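Local coordinates for protein BIFUNCTIONAL PROTEIN Proline utilization A (PutA) (Corynebacterium freiburgense, PDB 5UX5) that catalyses both steps of proline catabolism, with an FAD-dependent proline dehydrogenase and an NAD-dependent aldehyde dehydrogenase of glutamate semialdehyde in one chain, at residues E532-R535 / Q536-G540; T960-C964 / E965-F969; E864-V868 / G869-I873. All blocks are in the same frame, centred on the assembly; numbering follows the deposited sequence.

Contact 1 of 3, residues E532-R535 / Q536-G540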
loop_
_atom_site.group_PDB
_atom_site.type_symbol
_atom_site.label_atom_id
_atom_site.label_comp_id
_atom_site.label_asym_id
_atom_site.label_seq_id
_atom_site.Cartn_x
_atom_site.Cartn_y
_atom_site.Cartn_z
ATOM N N GLU A 532 -6.361 12.524 14.711
ATOM C CA GLU A 532 -6.743 12.952 13.365
ATOM C C GLU A 532 -6.658 14.474 13.208
ATOM O O GLU A 532 -6.174 14.963 12.186
ATOM C CB GLU A 532 -8.154 12.444 13.045
ATOM C CG GLU A 532 -8.567 12.620 11.606
ATOM C CD GLU A 532 -7.625 11.919 10.625
ATOM O OE1 GLU A 532 -6.756 12.627 10.045
ATOM O OE2 GLU A 532 -7.745 10.669 10.451
ATOM N N ASN A 533 -7.066 15.229 14.243
ATOM C CA ASN A 533 -7.048 16.691 14.207
ATOM C C ASN A 533 -5.636 17.255 14.083
ATOM O O ASN A 533 -5.456 18.359 13.560
ATOM C CB ASN A 533 -7.711 17.260 15.461
ATOM C CG ASN A 533 -9.161 16.878 15.577
ATOM O OD1 ASN A 533 -9.822 16.588 14.582
ATOM N ND2 ASN A 533 -9.656 16.825 16.804
ATOM N N ILE A 534 -4.638 16.569 14.621
ATOM C CA ILE A 534 -3.259 17.009 14.504
ATOM C C ILE A 534 -2.477 16.174 13.482
ATOM O O ILE A 534 -1.245 16.143 13.528
ATOM C CB ILE A 534 -2.550 17.042 15.866
ATOM C CG1 ILE A 534 -2.600 15.676 16.540
ATOM C CG2 ILE A 534 -3.105 18.108 16.753
ATOM C CD1 ILE A 534 -1.764 15.638 17.771
ATOM N N ARG A 535 -3.172 15.527 12.530
ATOM C CA ARG A 535 -2.457 14.779 11.501
ATOM C C ARG A 535 -1.402 15.649 10.836
ATOM O O ARG A 535 -0.285 15.191 10.569
ATOM C CB ARG A 535 -3.419 14.228 10.434
ATOM C CG ARG A 535 -2.648 13.576 9.283
ATOM C CD ARG A 535 -3.507 12.961 8.185
ATOM N NE ARG A 535 -4.429 11.943 8.682
ATOM C CZ ARG A 535 -4.219 10.634 8.594
ATOM N NH1 ARG A 535 -3.105 10.173 8.040
ATOM N NH2 ARG A 535 -5.124 9.786 9.074
ATOM N N GLN A 536 -1.715 16.928 10.609
ATOM C CA GLN A 536 -0.737 17.762 9.933
ATOM C C GLN A 536 0.385 18.197 10.850
ATOM O O GLN A 536 1.530 18.314 10.399
ATOM C CB GLN A 536 -1.424 18.960 9.286
ATOM C CG GLN A 536 -1.822 18.630 7.875
ATOM C CD GLN A 536 -3.208 19.079 7.534
ATOM O OE1 GLN A 536 -3.493 20.285 7.404
ATOM N NE2 GLN A 536 -4.104 18.100 7.390
ATOM N N ASP A 537 0.098 18.424 12.128
ATOM C CA ASP A 537 1.183 18.625 13.080
ATOM C C ASP A 537 2.070 17.378 13.163
ATOM O O ASP A 537 3.302 17.488 13.244
ATOM C CB ASP A 537 0.620 18.993 14.453
ATOM C CG ASP A 537 -0.096 20.318 14.451
ATOM O OD1 ASP A 537 0.602 21.350 14.424
ATOM O OD2 ASP A 537 -1.349 20.333 14.489
ATOM N N LEU A 538 1.468 16.178 13.169
ATOM C CA LEU A 538 2.298 14.984 13.231
ATOM C C LEU A 538 3.157 14.883 11.984
ATOM O O LEU A 538 4.346 14.583 12.074
ATOM C CB LEU A 538 1.457 13.712 13.430
ATOM C CG LEU A 538 0.707 13.575 14.769
ATOM C CD1 LEU A 538 -0.196 12.356 14.779
ATOM C CD2 LEU A 538 1.633 13.552 15.939
ATOM N N LEU A 539 2.577 15.152 10.812
ATOM C CA LEU A 539 3.356 15.117 9.574
ATOM C C LEU A 539 4.520 16.107 9.630
ATOM O O LEU A 539 5.648 15.787 9.229
ATOM C CB LEU A 539 2.443 15.388 8.376
ATOM C CG LEU A 539 1.430 14.262 8.118
ATOM C CD1 LEU A 539 0.533 14.542 6.927
ATOM C CD2 LEU A 539 2.144 12.927 7.951
ATOM N N GLY A 540 4.260 17.312 10.134
ATOM C CA GLY A 540 5.319 18.290 10.283
ATOM C C GLY A 540 6.503 17.772 11.072
ATOM O O GLY A 540 7.650 17.932 10.657
#

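Contact 2 of 3, residues T960-C964 / E965-F969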
loop_
_atom_site.group_PDB
_atom_site.type_symbol
_atom_site.label_atom_id
_atom_site.label_comp_id
_atom_site.label_asym_id
_atom_site.label_seq_id
_atom_site.Cartn_x
_atom_site.Cartn_y
_atom_site.Cartn_z
ATOM N N THR A 960 -11.579 -8.214 7.359
ATOM C CA THR A 960 -11.916 -6.958 6.704
ATOM C C THR A 960 -12.747 -7.161 5.451
ATOM O O THR A 960 -13.509 -6.265 5.075
ATOM C CB THR A 960 -10.657 -6.115 6.401
ATOM O OG1 THR A 960 -9.628 -6.944 5.888
ATOM C CG2 THR A 960 -10.123 -5.385 7.681
ATOM N N GLY A 961 -12.600 -8.302 4.791
ATOM C CA GLY A 961 -13.507 -8.691 3.729
ATOM C C GLY A 961 -13.456 -7.873 2.464
ATOM O O GLY A 961 -14.452 -7.850 1.741
ATOM N N LEU A 962 -12.304 -7.269 2.139
ATOM C CA LEU A 962 -12.138 -6.497 0.909
ATOM C C LEU A 962 -12.342 -7.369 -0.317
ATOM O O LEU A 962 -11.987 -8.544 -0.314
ATOM C CB LEU A 962 -10.730 -5.909 0.818
ATOM C CG LEU A 962 -10.239 -5.051 1.968
ATOM C CD1 LEU A 962 -8.863 -4.489 1.670
ATOM C CD2 LEU A 962 -11.190 -3.967 2.163
ATOM N N ARG A 963 -12.881 -6.784 -1.400
ATOM C CA ARG A 963 -12.975 -7.529 -2.658
ATOM C C ARG A 963 -11.591 -7.793 -3.262
ATOM O O ARG A 963 -11.258 -8.934 -3.591
ATOM C CB ARG A 963 -13.879 -6.787 -3.644
ATOM C CG ARG A 963 -15.363 -7.213 -3.614
ATOM C CD ARG A 963 -16.352 -6.114 -4.110
ATOM N NE ARG A 963 -16.481 -5.017 -3.138
ATOM C CZ ARG A 963 -16.054 -3.763 -3.322
ATOM N NH1 ARG A 963 -16.218 -2.856 -2.354
ATOM N NH2 ARG A 963 -15.455 -3.407 -4.467
ATOM N N CYS A 964 -10.739 -6.770 -3.353
ATOM C CA CYS A 964 -9.533 -6.891 -4.168
ATOM C C CYS A 964 -8.366 -7.562 -3.445
ATOM O O CYS A 964 -7.347 -7.864 -4.077
ATOM C CB CYS A 964 -9.083 -5.506 -4.626
ATOM S SG CYS A 964 -8.575 -4.494 -3.227
ATOM N N GLU A 965 -8.468 -7.790 -2.144
ATOM C CA GLU A 965 -7.341 -8.315 -1.392
ATOM C C GLU A 965 -7.857 -9.232 -0.290
ATOM O O GLU A 965 -8.600 -8.797 0.588
ATOM C CB GLU A 965 -6.521 -7.172 -0.817
ATOM C CG GLU A 965 -5.299 -7.582 -0.070
ATOM C CD GLU A 965 -4.487 -6.394 0.346
ATOM O OE1 GLU A 965 -4.807 -5.760 1.388
ATOM O OE2 GLU A 965 -3.531 -6.065 -0.403
ATOM N N SER A 966 -7.455 -10.495 -0.339
ATOM C CA SER A 966 -7.732 -11.446 0.730
ATOM C C SER A 966 -6.774 -11.211 1.888
ATOM O O SER A 966 -5.557 -11.229 1.704
ATOM C CB SER A 966 -7.593 -12.872 0.212
ATOM O OG SER A 966 -7.671 -13.768 1.293
ATOM N N ASN A 967 -7.310 -10.969 3.078
ATOM C CA ASN A 967 -6.480 -10.738 4.259
ATOM C C ASN A 967 -6.889 -11.712 5.365
ATOM O O ASN A 967 -7.892 -11.489 6.052
ATOM C CB ASN A 967 -6.566 -9.276 4.694
ATOM C CG ASN A 967 -5.905 -8.330 3.668
ATOM O OD1 ASN A 967 -4.681 -8.326 3.531
ATOM N ND2 ASN A 967 -6.708 -7.520 2.978
ATOM N N VAL A 968 -6.076 -12.764 5.556
ATOM C CA VAL A 968 -6.390 -13.921 6.401
ATOM C C VAL A 968 -5.601 -13.886 7.710
ATOM O O VAL A 968 -4.401 -13.593 7.726
ATOM C CB VAL A 968 -6.112 -15.226 5.625
ATOM C CG1 VAL A 968 -6.137 -16.411 6.515
ATOM C CG2 VAL A 968 -7.153 -15.392 4.530
ATOM N N PHE A 969 -6.282 -14.210 8.810
ATOM C CA PHE A 969 -5.675 -14.316 10.135
ATOM C C PHE A 969 -5.846 -15.755 10.599
ATOM O O PHE A 969 -6.976 -16.229 10.755
ATOM C CB PHE A 969 -6.329 -13.358 11.128
ATOM C CG PHE A 969 -5.734 -13.416 12.495
ATOM C CD1 PHE A 969 -4.543 -12.768 12.768
ATOM C CD2 PHE A 969 -6.350 -14.144 13.515
ATOM C CE1 PHE A 969 -3.976 -12.845 14.032
ATOM C CE2 PHE A 969 -5.785 -14.226 14.780
ATOM C CZ PHE A 969 -4.593 -13.588 15.038
#

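Contact 3 of 3, residues E864-V868 / G869-I873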
loop_
_atom_site.group_PDB
_atom_site.type_symbol
_atom_site.label_atom_id
_atom_site.label_comp_id
_atom_site.label_asym_id
_atom_site.label_seq_id
_atom_site.Cartn_x
_atom_site.Cartn_y
_atom_site.Cartn_z
ATOM N N GLU A 864 2.121 -22.727 2.428
ATOM C CA GLU A 864 2.255 -23.750 3.445
ATOM C C GLU A 864 3.677 -23.844 3.968
ATOM O O GLU A 864 3.868 -24.092 5.158
ATOM C CB GLU A 864 1.791 -25.103 2.875
ATOM C CG GLU A 864 1.408 -26.193 3.918
ATOM C CD GLU A 864 0.183 -25.812 4.811
ATOM O OE1 GLU A 864 -0.472 -24.754 4.580
ATOM O OE2 GLU A 864 -0.142 -26.599 5.729
ATOM N N LYS A 865 4.687 -23.569 3.142
ATOM C CA LYS A 865 6.051 -23.842 3.568
ATOM C C LYS A 865 6.786 -22.622 4.126
ATOM O O LYS A 865 7.782 -22.803 4.838
ATOM C CB LYS A 865 6.850 -24.462 2.412
ATOM N N VAL A 866 6.313 -21.392 3.883
ATOM C CA VAL A 866 7.106 -20.233 4.282
ATOM C C VAL A 866 6.908 -19.974 5.758
ATOM O O VAL A 866 5.791 -20.091 6.276
ATOM C CB VAL A 866 6.762 -18.982 3.461
ATOM C CG1 VAL A 866 5.339 -18.501 3.749
ATOM C CG2 VAL A 866 7.798 -17.892 3.765
ATOM N N GLU A 867 7.990 -19.575 6.422
ATOM C CA GLU A 867 8.072 -19.483 7.873
ATOM C C GLU A 867 8.276 -18.037 8.273
ATOM O O GLU A 867 9.352 -17.675 8.762
ATOM C CB GLU A 867 9.181 -20.368 8.400
ATOM C CG GLU A 867 8.879 -21.828 8.199
ATOM C CD GLU A 867 10.019 -22.738 8.612
ATOM O OE1 GLU A 867 9.769 -23.976 8.684
ATOM O OE2 GLU A 867 11.132 -22.216 8.910
ATOM N N VAL A 868 7.225 -17.236 8.091
ATOM C CA VAL A 868 7.203 -15.821 8.443
ATOM C C VAL A 868 5.876 -15.502 9.115
ATOM O O VAL A 868 4.855 -16.153 8.872
ATOM C CB VAL A 868 7.378 -14.901 7.212
ATOM C CG1 VAL A 868 8.675 -15.202 6.518
ATOM C CG2 VAL A 868 6.182 -15.041 6.265
ATOM N N GLY A 869 5.880 -14.473 9.945
ATOM C CA GLY A 869 4.640 -14.128 10.596
ATOM C C GLY A 869 3.691 -13.429 9.646
ATOM O O GLY A 869 2.481 -13.681 9.682
ATOM N N ASN A 870 4.232 -12.576 8.763
ATOM C CA ASN A 870 3.449 -11.818 7.780
ATOM C C ASN A 870 3.862 -12.255 6.373
ATOM O O ASN A 870 4.952 -11.916 5.896
ATOM C CB ASN A 870 3.643 -10.309 7.978
ATOM C CG ASN A 870 2.784 -9.732 9.116
ATOM O OD1 ASN A 870 3.097 -9.896 10.292
ATOM N ND2 ASN A 870 1.722 -9.041 8.761
ATOM N N ALA A 871 2.994 -13.034 5.734
ATOM C CA ALA A 871 3.145 -13.472 4.349
ATOM C C ALA A 871 2.271 -12.631 3.401
ATOM O O ALA A 871 1.154 -12.231 3.744
ATOM C CB ALA A 871 2.792 -14.948 4.226
ATOM N N TYR A 872 2.811 -12.320 2.226
ATOM C CA TYR A 872 2.125 -11.518 1.213
ATOM C C TYR A 872 2.283 -12.213 -0.122
ATOM O O TYR A 872 3.319 -12.822 -0.397
ATOM C CB TYR A 872 2.671 -10.084 1.106
ATOM C CG TYR A 872 2.587 -9.293 2.386
ATOM C CD1 TYR A 872 3.585 -9.395 3.326
ATOM C CD2 TYR A 872 1.515 -8.432 2.656
ATOM C CE1 TYR A 872 3.534 -8.693 4.491
ATOM C CE2 TYR A 872 1.466 -7.705 3.848
ATOM C CZ TYR A 872 2.491 -7.863 4.762
ATOM O OH TYR A 872 2.547 -7.184 5.959
ATOM N N ILE A 873 1.254 -12.137 -0.951
ATOM C CA ILE A 873 1.272 -12.827 -2.225
ATOM C C ILE A 873 0.974 -11.812 -3.316
ATOM O O ILE A 873 -0.075 -11.160 -3.297
ATOM C CB ILE A 873 0.289 -14.006 -2.215
ATOM C CG1 ILE A 873 0.874 -15.068 -1.271
ATOM C CG2 ILE A 873 0.073 -14.555 -3.601
ATOM C CD1 ILE A 873 -0.124 -15.930 -0.576
#

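Contact 1 of 3, residues E532-R535 / Q536-G540
R535 and L539 meet one turn apart at the start of helix 535-544. Followed outward, the arginine side chain changes partners several times. Its CB sits against the backbone, close to Q536 N. CG stands anti to the backbone N (chi1 174°), and this carries the chain along the leucine. R535 CG lies 4.1 Å from L539 CD1, and the two side chains run side by side in the same direction. The chain stays extended at CG and then bends at chi3. The bend turns the guanidinium back over the preceding helix, to E532. There it forms a bidentate, side-on salt bridge. R535 NE reaches E532 OE1 at 2.8 Å and R535 NH2 reaches E532 OE2 at 3.1 Å. Both bonds are nearly straight, and both oxygens use their syn lone pairs. The carboxylate carbon lies in the guanidinium plane, at its edge. Two parallel bonds of this kind fix the rotation of the group. NH1 goes on to a salt bridge with D554, and NH2 has a second bond to S558, so helix 550-574 takes part in holding the arginine.

I534 faces another way. Its CG2 lies 3.6 Å from D537 OD2, the side chains crossing at about a right angle. Its CG1 makes an apolar contact with L538 CG at 4.3 Å, and helix 624-636 receives both residues. The backbone carries the new helix forward. L538 N bonds to I534 O at 2.7 Å, nearly along the C=O axis, and L539 N bonds to R535 O at 2.9 Å. I534 has left helical geometry and occupies the N-cap position. The arrangement is a helix-helix junction, in which 517-533 ends and 535-544 begins within the aldehyde dehydrogenase family region.

Contact 2 of 3, residues T960-C964 / E965-F969
L962 CG (chi1 -55°) and N967 CG (chi1 -68°) each lie beside the backbone N of their own residue, which is consistent with the leucine methyl CD1 meeting the amide nitrogen ND2. L962 CD1 is 3.9 Å from N967 ND2, without a bond. T960 OG1 lies between its own backbone N and carbonyl carbon (chi1 43°). T960 OG1 is 4.0 Å from N967 CB, a van der Waals contact. Both side chains cross the asparagine at a slant.

The amide nitrogen is held from the strand itself. N967 ND2 donates to E965 OE1 at 3.0 Å, in a moderately bent bond. The acceptor lies almost in the amide plane. On the glutamate it is the anti lone pair of OE1 that is used, the one away from OE2. E965 and N967 are two residues apart, as side chains on one face of a strand are. The extended glutamate chain puts its carboxylate beside the amide. OE2 forms a salt bridge with R875, and N967 OD1 accepts from S1062 and Q885. The E965-N967 bond is therefore part of a wider polar network, and the amide has partners at both ends.

Nearer the turn, L962 CB rests 3.6 Å from E965 O. C964 packs on helix 303-313, where E311 accepts hydrogen bonds from the backbone nitrogens of R963 and C964. The backbone of S966 pairs with T1063 in the antiparallel strand 1056-1064. Here a loop turns back beside the strand it feeds, at the start of strand 965-980 in the C-terminal part of PutA.

Contact 3 of 3, residues E864-V868 / G869-I873
V868 and A871 meet across the turn that leads from helix 856-865 into strand 870-873. V868 carries most of the contact. Its two methyls branch differently. CG1 stands anti to the carbonyl carbon (chi1 -59°), while CG2 falls between the backbone N and the carbonyl carbon. This rotamer turns CG2 towards N870 O and A871. V868 CG2 lies 3.4 Å from N870 O. It also reaches the methyl of the alanine, with V868 CG2 and A871 CB 4.0 Å apart. The one methyl thus touches both the N870 carbonyl oxygen and the alanine side chain.

G869 is the next residue by buried surface. It has no side chain, and its whole part is played by the backbone. It counts high because it is bonded directly to V868. The glycine is already tied to the sheet. It makes backbone hydrogen bonds with G846 and A1060, and its O accepts a further bond from K900.

A871 is third. Besides V868, its CB has a distant apolar partner: V866 CG1 lies 4.4 Å from A871 CB. V866, the first residue to leave helical geometry, directs its CB toward the strand. The two valines approach the same methyl from the segment before the strand, and W862 of helix 856-865 touches A871 too. V866, V868, G869 and A871 are all buried. N870 directs its CB away from segment 864-868. Its amide bonds to P886 O through ND2, while OD1 accepts from G888 N and K900.

The turn is the return from helix to strand in a beta-alpha-beta unit. Strand 845-852, helix 856-865 and strand 870-873 follow in order, and the two strands run parallel within the aldehyde dehydrogenase family region.

In the fold
Along the chain the order is contact 1, contact 3, contact 2. Contacts 1 and 3 both fall in the aldehyde dehydrogenase family region, yet they lie on opposite sides of the chain's centre, with centres 34 Å apart. Contact 1 is a helical junction. Contacts 2 and 3 are closer, with centres 16 Å apart and nearest atoms about 6 Å apart, but they do not touch. Strand 1056-1064 links them: it runs parallel to strand 870-873 and antiparallel to strand 965-980. Late C-terminal chain is thereby joined to the aldehyde dehydrogenase fold. This is consistent with the importance of the C-terminal domain for catalysis in this PutA.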